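Local coordinates for protein stress response kinase A (Escherichia coli, PDB 1ZYL) that phosphorylates itself and other proteins on serine and threonine, using ATP and magnesium, and probably protects the cell against oxidative and envelope stress, at residues A[154-159]-A[277-282]; A[201-206]-A[271-276]; A[205-208]-A[214-217]; A[225-230]-A[263-268]. All coordinates share one frame; numbering follows the deposited sequence.

Contact 1. Residues A[154-159]-A[277-282]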
loop_
_atom_site.group_PDB
_atom_site.type_symbol
_atom_site.label_atom_id
_atom_site.label_comp_id
_atom_site.label_asym_id
_atom_site.label_seq_id
_atom_site.Cartn_x
_atom_site.Cartn_y
_atom_site.Cartn_z
ATOM N N ILE A 154 -8.997 -2.739 14.989
ATOM C CA ILE A 154 -10.217 -3.366 15.463
ATOM C C ILE A 154 -10.900 -4.333 14.500
ATOM O O ILE A 154 -11.380 -5.379 14.933
ATOM C CB ILE A 154 -11.232 -2.311 15.957
ATOM C CG1 ILE A 154 -11.660 -1.406 14.808
ATOM C CG2 ILE A 154 -10.604 -1.478 17.068
ATOM C CD1 ILE A 154 -12.696 -0.368 15.207
ATOM N N GLU A 155 -10.943 -4.007 13.209
ATOM C CA GLU A 155 -11.582 -4.902 12.241
ATOM C C GLU A 155 -10.817 -6.219 12.157
ATOM O O GLU A 155 -11.402 -7.300 12.267
ATOM C CB GLU A 155 -11.669 -4.249 10.861
ATOM C CG GLU A 155 -12.916 -3.429 10.658
ATOM C CD GLU A 155 -13.105 -3.015 9.210
ATOM O OE1 GLU A 155 -12.421 -2.068 8.763
ATOM O OE2 GLU A 155 -13.930 -3.646 8.511
ATOM N N PRO A 156 -9.498 -6.149 11.943
ATOM C CA PRO A 156 -8.708 -7.379 11.868
ATOM C C PRO A 156 -8.894 -8.228 13.135
ATOM O O PRO A 156 -9.144 -9.429 13.056
ATOM C CB PRO A 156 -7.289 -6.857 11.716
ATOM C CG PRO A 156 -7.496 -5.641 10.877
ATOM C CD PRO A 156 -8.694 -4.985 11.534
ATOM N N ARG A 157 -8.783 -7.609 14.304
ATOM C CA ARG A 157 -8.959 -8.356 15.531
ATOM C C ARG A 157 -10.287 -9.091 15.523
ATOM O O ARG A 157 -10.391 -10.183 16.067
ATOM C CB ARG A 157 -8.906 -7.440 16.746
ATOM C CG ARG A 157 -9.177 -8.177 18.052
ATOM C CD ARG A 157 -8.147 -9.269 18.284
ATOM N NE ARG A 157 -8.724 -10.478 18.873
ATOM C CZ ARG A 157 -9.352 -10.527 20.043
ATOM N NH1 ARG A 157 -9.837 -11.677 20.484
ATOM N NH2 ARG A 157 -9.499 -9.428 20.773
ATOM N N LYS A 158 -11.308 -8.489 14.920
ATOM C CA LYS A 158 -12.625 -9.122 14.853
ATOM C C LYS A 158 -12.573 -10.353 13.956
ATOM O O LYS A 158 -13.182 -11.372 14.256
ATOM C CB LYS A 158 -13.675 -8.154 14.310
ATOM C CG LYS A 158 -14.038 -7.040 15.255
ATOM C CD LYS A 158 -15.098 -6.133 14.645
ATOM C CE LYS A 158 -15.380 -4.945 15.544
ATOM N NZ LYS A 158 -15.674 -5.380 16.944
ATOM N N LEU A 159 -11.854 -10.248 12.845
ATOM C CA LEU A 159 -11.725 -11.370 11.943
ATOM C C LEU A 159 -10.976 -12.462 12.706
ATOM O O LEU A 159 -11.435 -13.596 12.795
ATOM C CB LEU A 159 -10.930 -10.957 10.711
ATOM C CG LEU A 159 -10.985 -11.893 9.506
ATOM C CD1 LEU A 159 -12.435 -12.039 9.075
ATOM C CD2 LEU A 159 -10.140 -11.341 8.363
ATOM N N TYR A 277 -2.160 -6.656 7.721
ATOM C CA TYR A 277 -1.669 -7.601 6.721
ATOM C C TYR A 277 -2.113 -9.048 6.957
ATOM O O TYR A 277 -2.212 -9.845 6.019
ATOM C CB TYR A 277 -0.142 -7.512 6.652
ATOM C CG TYR A 277 0.512 -8.558 5.794
ATOM C CD1 TYR A 277 0.866 -9.791 6.323
ATOM C CD2 TYR A 277 0.794 -8.311 4.452
ATOM C CE1 TYR A 277 1.491 -10.764 5.543
ATOM C CE2 TYR A 277 1.422 -9.282 3.650
ATOM C CZ TYR A 277 1.767 -10.507 4.209
ATOM O OH TYR A 277 2.395 -11.469 3.450
ATOM N N LEU A 278 -2.380 -9.389 8.209
ATOM C CA LEU A 278 -2.806 -10.739 8.517
ATOM C C LEU A 278 -4.248 -10.922 8.091
ATOM O O LEU A 278 -4.612 -11.975 7.580
ATOM C CB LEU A 278 -2.645 -11.033 10.012
ATOM C CG LEU A 278 -1.435 -11.878 10.429
ATOM C CD1 LEU A 278 -0.146 -11.222 9.998
ATOM C CD2 LEU A 278 -1.453 -12.062 11.925
ATOM N N ALA A 279 -5.071 -9.899 8.295
ATOM C CA ALA A 279 -6.475 -9.979 7.902
ATOM C C ALA A 279 -6.556 -9.915 6.376
ATOM O O ALA A 279 -7.367 -10.595 5.742
ATOM C CB ALA A 279 -7.266 -8.831 8.526
ATOM N N TRP A 280 -5.693 -9.090 5.799
ATOM C CA TRP A 280 -5.637 -8.912 4.358
ATOM C C TRP A 280 -5.460 -10.265 3.690
ATOM O O TRP A 280 -6.220 -10.612 2.799
ATOM C CB TRP A 280 -4.475 -7.985 4.000
ATOM C CG TRP A 280 -4.340 -7.703 2.556
ATOM C CD1 TRP A 280 -5.047 -6.799 1.829
ATOM C CD2 TRP A 280 -3.416 -8.313 1.655
ATOM N NE1 TRP A 280 -4.617 -6.797 0.521
ATOM C CE2 TRP A 280 -3.615 -7.720 0.388
ATOM C CE3 TRP A 280 -2.437 -9.302 1.793
ATOM C CZ2 TRP A 280 -2.862 -8.086 -0.742
ATOM C CZ3 TRP A 280 -1.686 -9.666 0.669
ATOM C CH2 TRP A 280 -1.905 -9.056 -0.580
ATOM N N LEU A 281 -4.453 -11.022 4.119
ATOM C CA LEU A 281 -4.196 -12.354 3.563
ATOM C C LEU A 281 -5.383 -13.252 3.825
ATOM O O LEU A 281 -5.914 -13.872 2.916
ATOM C CB LEU A 281 -2.969 -12.987 4.201
ATOM C CG LEU A 281 -1.602 -12.469 3.777
ATOM C CD1 LEU A 281 -0.573 -12.952 4.770
ATOM C CD2 LEU A 281 -1.277 -12.945 2.372
ATOM N N MET A 282 -5.792 -13.322 5.083
ATOM C CA MET A 282 -6.926 -14.144 5.464
ATOM C C MET A 282 -8.151 -13.869 4.588
ATOM O O MET A 282 -8.698 -14.789 3.997
ATOM C CB MET A 282 -7.266 -13.915 6.943
ATOM C CG MET A 282 -6.113 -14.241 7.898
ATOM S SD MET A 282 -6.480 -14.068 9.665
ATOM C CE MET A 282 -7.124 -15.659 9.985
#
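Ala279 points its methyl group toward helix 149-161, where Pro156 and Leu159, one turn apart, receive it from two directions. The proline ring comes alongside with its CB edge, Pro156 CB lying 3.8 Å from Ala279 CB. Leu159 reaches across with one branch: its CG stands anti to the backbone N (chi1 -165°), which carries the CD2 methyl over to Ala279 CB at 3.8 Å. The same methyl continues to the next turn of the facing helix, where Leu159 CD2 lies 4.1 Å from Met282 CB, so a single branch bridges Ala279 and Met282.

The two short helical segments cross at 52°, and the small Ala279 side chain lies between them where their axes are 9.1 Å apart. Pro156 has no N-H to offer the preceding turn, and its helix is kinked there; the ring also packs on Val275 and Tyr276 further back on helix 266-283. The example illustrates helix-on-helix packing in the largely helical lobe of an aminoglycoside-phosphotransferase-like kinase. With no hydrogen bond or charge pair between the segments, the pairing depends on the fit of apolar shapes, and hence on dispersion and the exclusion of water.

Contact 2. Residues A[201-206]-A[271-276]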
loop_
_atom_site.group_PDB
_atom_site.type_symbol
_atom_site.label_atom_id
_atom_site.label_comp_id
_atom_site.label_asym_id
_atom_site.label_seq_id
_atom_site.Cartn_x
_atom_site.Cartn_y
_atom_site.Cartn_z
ATOM N N ASP A 201 1.079 3.151 0.137
ATOM C CA ASP A 201 1.895 1.938 0.156
ATOM C C ASP A 201 3.235 2.313 -0.456
ATOM O O ASP A 201 3.666 1.716 -1.434
ATOM C CB ASP A 201 1.222 0.849 -0.692
ATOM C CG ASP A 201 1.909 -0.507 -0.577
ATOM O OD1 ASP A 201 1.527 -1.440 -1.313
ATOM O OD2 ASP A 201 2.826 -0.644 0.253
ATOM N N CYS A 202 3.892 3.307 0.127
ATOM C CA CYS A 202 5.156 3.792 -0.412
ATOM C C CYS A 202 6.401 3.160 0.168
ATOM O O CYS A 202 6.887 3.553 1.224
ATOM C CB CYS A 202 5.238 5.306 -0.248
ATOM S SG CYS A 202 6.659 6.042 -1.059
ATOM N N HIS A 203 6.926 2.188 -0.559
ATOM C CA HIS A 203 8.127 1.474 -0.160
ATOM C C HIS A 203 8.814 1.042 -1.453
ATOM O O HIS A 203 8.166 0.898 -2.494
ATOM C CB HIS A 203 7.754 0.248 0.680
ATOM C CG HIS A 203 7.034 -0.815 -0.095
ATOM N ND1 HIS A 203 7.691 -1.728 -0.892
ATOM C CD2 HIS A 203 5.712 -1.067 -0.244
ATOM C CE1 HIS A 203 6.802 -2.495 -1.498
ATOM N NE2 HIS A 203 5.595 -2.113 -1.122
ATOM N N ALA A 204 10.122 0.839 -1.381
ATOM C CA ALA A 204 10.906 0.444 -2.542
ATOM C C ALA A 204 10.127 -0.335 -3.603
ATOM O O ALA A 204 10.119 0.028 -4.781
ATOM C CB ALA A 204 12.109 -0.361 -2.088
ATOM N N GLY A 205 9.467 -1.405 -3.188
ATOM C CA GLY A 205 8.728 -2.213 -4.140
ATOM C C GLY A 205 7.880 -1.492 -5.175
ATOM O O GLY A 205 7.917 -1.839 -6.355
ATOM N N ASN A 206 7.113 -0.499 -4.737
ATOM C CA ASN A 206 6.236 0.246 -5.634
ATOM C C ASN A 206 6.880 1.485 -6.240
ATOM O O ASN A 206 6.198 2.444 -6.588
ATOM C CB ASN A 206 4.956 0.653 -4.907
ATOM C CG ASN A 206 4.129 -0.531 -4.483
ATOM O OD1 ASN A 206 3.778 -1.373 -5.306
ATOM N ND2 ASN A 206 3.807 -0.607 -3.194
ATOM N N ALA A 271 3.146 -1.336 13.441
ATOM C CA ALA A 271 2.320 -2.273 14.186
ATOM C C ALA A 271 1.017 -2.403 13.423
ATOM O O ALA A 271 0.478 -3.497 13.263
ATOM C CB ALA A 271 2.039 -1.743 15.577
ATOM N N MET A 272 0.520 -1.268 12.943
ATOM C CA MET A 272 -0.731 -1.230 12.204
ATOM C C MET A 272 -0.683 -2.036 10.916
ATOM O O MET A 272 -1.612 -2.790 10.619
ATOM C CB MET A 272 -1.112 0.221 11.911
ATOM C CG MET A 272 -1.705 0.955 13.114
ATOM S SD MET A 272 -1.961 2.723 12.867
ATOM C CE MET A 272 -1.465 3.163 14.307
ATOM N N ARG A 273 0.397 -1.884 10.154
ATOM C CA ARG A 273 0.546 -2.600 8.892
ATOM C C ARG A 273 0.704 -4.086 9.170
ATOM O O ARG A 273 0.321 -4.945 8.367
ATOM C CB ARG A 273 1.780 -2.099 8.136
ATOM C CG ARG A 273 2.037 -2.828 6.824
ATOM C CD ARG A 273 3.367 -2.440 6.208
ATOM N NE ARG A 273 3.221 -1.541 5.070
ATOM C CZ ARG A 273 2.986 -1.942 3.824
ATOM N NH1 ARG A 273 2.874 -3.238 3.553
ATOM N NH2 ARG A 273 2.867 -1.046 2.849
ATOM N N LEU A 274 1.276 -4.383 10.326
ATOM C CA LEU A 274 1.512 -5.758 10.703
ATOM C C LEU A 274 0.218 -6.497 10.945
ATOM O O LEU A 274 -0.026 -7.543 10.344
ATOM C CB LEU A 274 2.387 -5.810 11.951
ATOM C CG LEU A 274 3.684 -6.596 11.832
ATOM C CD1 LEU A 274 4.436 -6.203 10.580
ATOM C CD2 LEU A 274 4.509 -6.327 13.059
ATOM N N VAL A 275 -0.620 -5.952 11.813
ATOM C CA VAL A 275 -1.871 -6.610 12.119
ATOM C C VAL A 275 -2.868 -6.590 10.963
ATOM O O VAL A 275 -3.619 -7.543 10.781
ATOM C CB VAL A 275 -2.496 -6.014 13.389
ATOM C CG1 VAL A 275 -2.427 -4.518 13.325
ATOM C CG2 VAL A 275 -3.931 -6.475 13.537
ATOM N N TYR A 276 -2.876 -5.530 10.166
ATOM C CA TYR A 276 -3.812 -5.486 9.053
ATOM C C TYR A 276 -3.453 -6.529 8.000
ATOM O O TYR A 276 -4.331 -7.204 7.453
ATOM C CB TYR A 276 -3.843 -4.096 8.398
ATOM C CG TYR A 276 -4.787 -4.018 7.206
ATOM C CD1 TYR A 276 -6.174 -4.053 7.382
ATOM C CD2 TYR A 276 -4.293 -3.974 5.904
ATOM C CE1 TYR A 276 -7.045 -4.054 6.286
ATOM C CE2 TYR A 276 -5.150 -3.973 4.803
ATOM C CZ TYR A 276 -6.524 -4.015 4.999
ATOM O OH TYR A 276 -7.370 -4.022 3.905
#
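Arg273 NH2 donates to Asp201 OD2 at 2.6 Å, a salt bridge that carries most of this small contact. The bond is bent, with an N-H...O angle of 137°. The oxygen lies close to the guanidinium plane, at its edge, whereas the nitrogen approaches from well above the carboxylate plane; the two flat groups are turned 41° apart, and the side chains cross at about a right angle. Arg273 spans the gap because its CG runs anti to the backbone N (chi1 178°) and its chain bends only further out, before the guanidinium. His203 stands beside the pair, its CD2 4.2 Å from Arg273 NH2, and presents its ring edge to Asp201 OD2.

The loop has its own brace: Asn206 ND2 donates to Asp201 O at 2.9 Å, in the carbonyl plane, tying the two ends of the segment together. This is the catalytic loop of a kinase-like fold, in which Asp201 is the probable proton acceptor and Asn206 a probable magnesium ligand. A leucine in place of Arg273 would probably leave Asp201 OD2 without its charged mate and remove the polar link to helix 266-283. Since the loop and the helix meet here chiefly through one bent ionic bond, rather than through interlocked side chains, their coupling is mainly electrostatic.

Contact 3. Residues A[205-208]-A[214-217]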
loop_
_atom_site.group_PDB
_atom_site.type_symbol
_atom_site.label_atom_id
_atom_site.label_comp_id
_atom_site.label_asym_id
_atom_site.label_seq_id
_atom_site.Cartn_x
_atom_site.Cartn_y
_atom_site.Cartn_z
ATOM N N GLY A 205 9.467 -1.405 -3.188
ATOM C CA GLY A 205 8.728 -2.213 -4.140
ATOM C C GLY A 205 7.880 -1.492 -5.175
ATOM O O GLY A 205 7.917 -1.839 -6.355
ATOM N N ASN A 206 7.113 -0.499 -4.737
ATOM C CA ASN A 206 6.236 0.246 -5.634
ATOM C C ASN A 206 6.880 1.485 -6.240
ATOM O O ASN A 206 6.198 2.444 -6.588
ATOM C CB ASN A 206 4.956 0.653 -4.907
ATOM C CG ASN A 206 4.129 -0.531 -4.483
ATOM O OD1 ASN A 206 3.778 -1.373 -5.306
ATOM N ND2 ASN A 206 3.807 -0.607 -3.194
ATOM N N ILE A 207 8.194 1.474 -6.364
ATOM C CA ILE A 207 8.851 2.615 -6.958
ATOM C C ILE A 207 9.865 2.104 -8.002
ATOM O O ILE A 207 10.632 1.174 -7.744
ATOM C CB ILE A 207 9.494 3.514 -5.843
ATOM C CG1 ILE A 207 9.902 4.863 -6.411
ATOM C CG2 ILE A 207 10.705 2.844 -5.251
ATOM C CD1 ILE A 207 11.088 4.809 -7.335
ATOM N N LEU A 208 9.815 2.692 -9.195
ATOM C CA LEU A 208 10.697 2.322 -10.301
ATOM C C LEU A 208 11.644 3.461 -10.649
ATOM O O LEU A 208 11.382 4.620 -10.321
ATOM C CB LEU A 208 9.871 1.991 -11.536
ATOM C CG LEU A 208 9.036 0.725 -11.462
ATOM C CD1 LEU A 208 7.963 0.783 -12.523
ATOM C CD2 LEU A 208 9.931 -0.486 -11.642
ATOM N N MET A 214 9.739 6.864 -10.211
ATOM C CA MET A 214 8.414 6.786 -10.802
ATOM C C MET A 214 7.585 5.944 -9.862
ATOM O O MET A 214 7.858 4.757 -9.696
ATOM C CB MET A 214 8.459 6.116 -12.172
ATOM C CG MET A 214 9.287 6.854 -13.192
ATOM S SD MET A 214 9.309 5.949 -14.729
ATOM C CE MET A 214 10.219 4.480 -14.234
ATOM N N PHE A 215 6.589 6.555 -9.234
ATOM C CA PHE A 215 5.745 5.823 -8.312
ATOM C C PHE A 215 4.649 5.075 -9.047
ATOM O O PHE A 215 3.999 5.610 -9.950
ATOM C CB PHE A 215 5.160 6.775 -7.270
ATOM C CG PHE A 215 6.205 7.530 -6.526
ATOM C CD1 PHE A 215 6.734 8.702 -7.048
ATOM C CD2 PHE A 215 6.749 7.010 -5.360
ATOM C CE1 PHE A 215 7.797 9.338 -6.424
ATOM C CE2 PHE A 215 7.813 7.639 -4.728
ATOM C CZ PHE A 215 8.337 8.801 -5.260
ATOM N N VAL A 216 4.460 3.819 -8.670
ATOM C CA VAL A 216 3.438 3.010 -9.300
ATOM C C VAL A 216 2.515 2.424 -8.254
ATOM O O VAL A 216 2.919 2.196 -7.108
ATOM C CB VAL A 216 4.054 1.845 -10.118
ATOM C CG1 VAL A 216 4.805 2.393 -11.304
ATOM C CG2 VAL A 216 4.989 1.022 -9.248
ATOM N N ASP A 217 1.266 2.212 -8.657
ATOM C CA ASP A 217 0.264 1.603 -7.797
ATOM C C ASP A 217 -0.306 2.511 -6.710
ATOM O O ASP A 217 0.242 2.588 -5.612
ATOM C CB ASP A 217 0.852 0.344 -7.148
ATOM C CG ASP A 217 -0.193 -0.709 -6.863
ATOM O OD1 ASP A 217 -1.379 -0.335 -6.714
ATOM O OD2 ASP A 217 0.170 -1.906 -6.776
#
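Ile207 and Phe215 sit side by side on one face of a two-strand pairing, pointing the same way. From CB, the isoleucine sends CG1 anti to its backbone nitrogen (chi1 -167°), bringing Ile207 CG1 to 3.9 Å from Phe215 CE2 in an off-centre CH-pi contact. At the tip, Ile207 CD1 lies 3.8 Å from Met214 N, on the neighbouring strand. An alanine at Ile207 is likely to open a gap beside the Phe215 ring, which also packs against helix 119-136.

The strands form the antiparallel beta hairpin 207-209/213-215 that, in kinase-like folds, joins the catalytic loop to the metal-binding aspartate. Leu208 and Met214 are its hydrogen-bonded pair, with Leu208 N to Met214 O at 2.9 Å and Met214 N to Leu208 O at 2.8 Å; a nearly straight bond from Val216 N to Asn206 O, 3.0 Å, continues toward the active site. There, between two probable magnesium ligands, Asn206 OD1 lies 3.9 Å from Asp217 CB with the amide and carboxylate planes 76° apart, while Asn206 ND2 is hydrogen-bonded to Asp201 O. On the other face, Leu208 CB meets Met214 CE at 3.7 Å. The side chains of Leu208 and Val216 cross at about a right angle, Leu208 CD1 being 3.7 Å from Val216 CG1.

Contact 4. Residues A[225-230]-A[263-268]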
loop_
_atom_site.group_PDB
_atom_site.type_symbol
_atom_site.label_atom_id
_atom_site.label_comp_id
_atom_site.label_asym_id
_atom_site.label_seq_id
_atom_site.Cartn_x
_atom_site.Cartn_y
_atom_site.Cartn_z
ATOM N N PRO A 225 -1.133 10.295 7.645
ATOM C CA PRO A 225 -0.028 11.201 7.966
ATOM C C PRO A 225 1.117 11.042 6.975
ATOM O O PRO A 225 1.493 9.919 6.614
ATOM C CB PRO A 225 0.359 10.773 9.371
ATOM C CG PRO A 225 0.173 9.311 9.302
ATOM C CD PRO A 225 -1.138 9.137 8.553
ATOM N N ALA A 226 1.672 12.172 6.547
ATOM C CA ALA A 226 2.769 12.187 5.591
ATOM C C ALA A 226 3.792 11.091 5.869
ATOM O O ALA A 226 4.253 10.429 4.937
ATOM C CB ALA A 226 3.435 13.550 5.587
ATOM N N VAL A 227 4.140 10.886 7.138
ATOM C CA VAL A 227 5.109 9.850 7.497
ATOM C C VAL A 227 4.848 8.491 6.864
ATOM O O VAL A 227 5.794 7.743 6.601
ATOM C CB VAL A 227 5.189 9.610 9.008
ATOM C CG1 VAL A 227 6.408 10.284 9.562
ATOM C CG2 VAL A 227 3.944 10.114 9.686
ATOM N N GLN A 228 3.573 8.177 6.631
ATOM C CA GLN A 228 3.183 6.895 6.045
ATOM C C GLN A 228 3.961 6.562 4.784
ATOM O O GLN A 228 4.330 5.413 4.573
ATOM C CB GLN A 228 1.696 6.890 5.704
ATOM C CG GLN A 228 0.925 5.727 6.288
ATOM C CD GLN A 228 1.556 4.383 5.997
ATOM O OE1 GLN A 228 1.455 3.854 4.888
ATOM N NE2 GLN A 228 2.213 3.821 7.002
ATOM N N ASP A 229 4.197 7.570 3.946
ATOM C CA ASP A 229 4.914 7.377 2.689
ATOM C C ASP A 229 6.417 7.554 2.860
ATOM O O ASP A 229 7.159 7.571 1.874
ATOM C CB ASP A 229 4.409 8.369 1.634
ATOM C CG ASP A 229 2.975 8.107 1.214
ATOM O OD1 ASP A 229 2.341 9.035 0.672
ATOM O OD2 ASP A 229 2.483 6.975 1.415
ATOM N N LEU A 230 6.871 7.685 4.106
ATOM C CA LEU A 230 8.292 7.863 4.359
ATOM C C LEU A 230 8.950 6.799 5.222
ATOM O O LEU A 230 10.082 6.396 4.955
ATOM C CB LEU A 230 8.547 9.226 4.992
ATOM C CG LEU A 230 8.270 10.479 4.160
ATOM C CD1 LEU A 230 8.706 11.697 4.968
ATOM C CD2 LEU A 230 9.020 10.422 2.836
ATOM N N ILE A 263 7.315 11.468 13.339
ATOM C CA ILE A 263 8.262 10.364 13.403
ATOM C C ILE A 263 7.905 9.434 14.563
ATOM O O ILE A 263 8.327 8.274 14.610
ATOM C CB ILE A 263 9.686 10.897 13.584
ATOM C CG1 ILE A 263 10.019 11.843 12.433
ATOM C CG2 ILE A 263 10.685 9.756 13.621
ATOM C CD1 ILE A 263 10.015 11.176 11.111
ATOM N N GLY A 264 7.107 9.949 15.489
ATOM C CA GLY A 264 6.696 9.163 16.633
ATOM C C GLY A 264 5.571 8.210 16.288
ATOM O O GLY A 264 5.289 7.256 17.025
ATOM N N LEU A 265 4.930 8.459 15.154
ATOM C CA LEU A 265 3.833 7.621 14.699
ATOM C C LEU A 265 4.318 6.385 13.925
ATOM O O LEU A 265 3.495 5.554 13.527
ATOM C CB LEU A 265 2.923 8.427 13.773
ATOM C CG LEU A 265 2.425 9.813 14.182
ATOM C CD1 LEU A 265 1.732 10.476 12.995
ATOM C CD2 LEU A 265 1.464 9.691 15.343
ATOM N N ILE A 266 5.629 6.250 13.702
ATOM C CA ILE A 266 6.116 5.117 12.910
ATOM C C ILE A 266 5.910 3.739 13.524
ATOM O O ILE A 266 5.389 2.849 12.865
ATOM C CB ILE A 266 7.615 5.257 12.512
ATOM C CG1 ILE A 266 8.474 5.345 13.757
ATOM C CG2 ILE A 266 7.827 6.488 11.641
ATOM C CD1 ILE A 266 9.957 5.232 13.472
ATOM N N GLU A 267 6.308 3.539 14.771
ATOM C CA GLU A 267 6.117 2.228 15.369
ATOM C C GLU A 267 4.635 1.895 15.409
ATOM O O GLU A 267 4.248 0.737 15.282
ATOM C CB GLU A 267 6.768 2.163 16.749
ATOM C CG GLU A 267 8.284 2.327 16.662
ATOM C CD GLU A 267 8.920 1.409 15.605
ATOM O OE1 GLU A 267 9.920 1.832 14.970
ATOM O OE2 GLU A 267 8.429 0.268 15.413
ATOM N N PRO A 268 3.777 2.902 15.614
ATOM C CA PRO A 268 2.366 2.520 15.613
ATOM C C PRO A 268 1.919 2.147 14.196
ATOM O O PRO A 268 1.102 1.251 14.014
ATOM C CB PRO A 268 1.678 3.765 16.147
ATOM C CG PRO A 268 2.653 4.223 17.170
ATOM C CD PRO A 268 3.973 4.121 16.417
#
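The backbones come closest at Val227 and Ile263, their CA atoms 6.7 Å apart, where a tight turn with Gln228 N bonded to Pro225 O faces the 3-10 turn leading into helix 266-283. Val227 divides its two methyls between two partners. Val227 CG1 lies 4.0 Å from Ile263 CD1, and Val227 CG2 4.0 Å from Leu265 CD1. Ile263 makes its touch by a detour: the side chain sets out away from the facing segment, and CD1 at its end is what reaches Val227. Leu265 instead sets out toward the facing segment, with CG anti to its carbonyl carbon (chi1 -49°), and lays CD1 against both Val227 and the proline, Pro225 CB being 3.9 Å from Leu265 CD1.

In the kinase-like fold this turn leads from strand 223-224 into the short helix 228-231, whose Asp229 accepts hydrogen bonds from His133 NE2 and from the backbone N of His199, just ahead of the catalytic loop. The apolar cluster lies on another side of the turn. Phe258 packs on Val227, Phe193 on Pro225 and Leu245 on Ile263. Beside them a hydrogen bond from Val227 N to Glu262 OE2 ties the turn to the residue preceding Ile263.

Helix 266-283 and its approach serve three of the four contacts in succession: the turn leading into it in contact 4, its middle in contact 2, its C-terminal part in contact 1. Contacts 1 and 4 are buried and wholly apolar across their segments, with no mutual touch and centres 21 Å apart. Contact 2 is made by partly exposed residues, although it lies near the middle of the chain, and is ionic. Contact 3 uses no part of that helix; it is partly buried and combines backbone hydrogen bonds with apolar faces. It shares Gly205 and Asn206 with contact 2, so polar chemistry gathers around the probable catalytic and magnesium-binding residues, while packing prevails farther away.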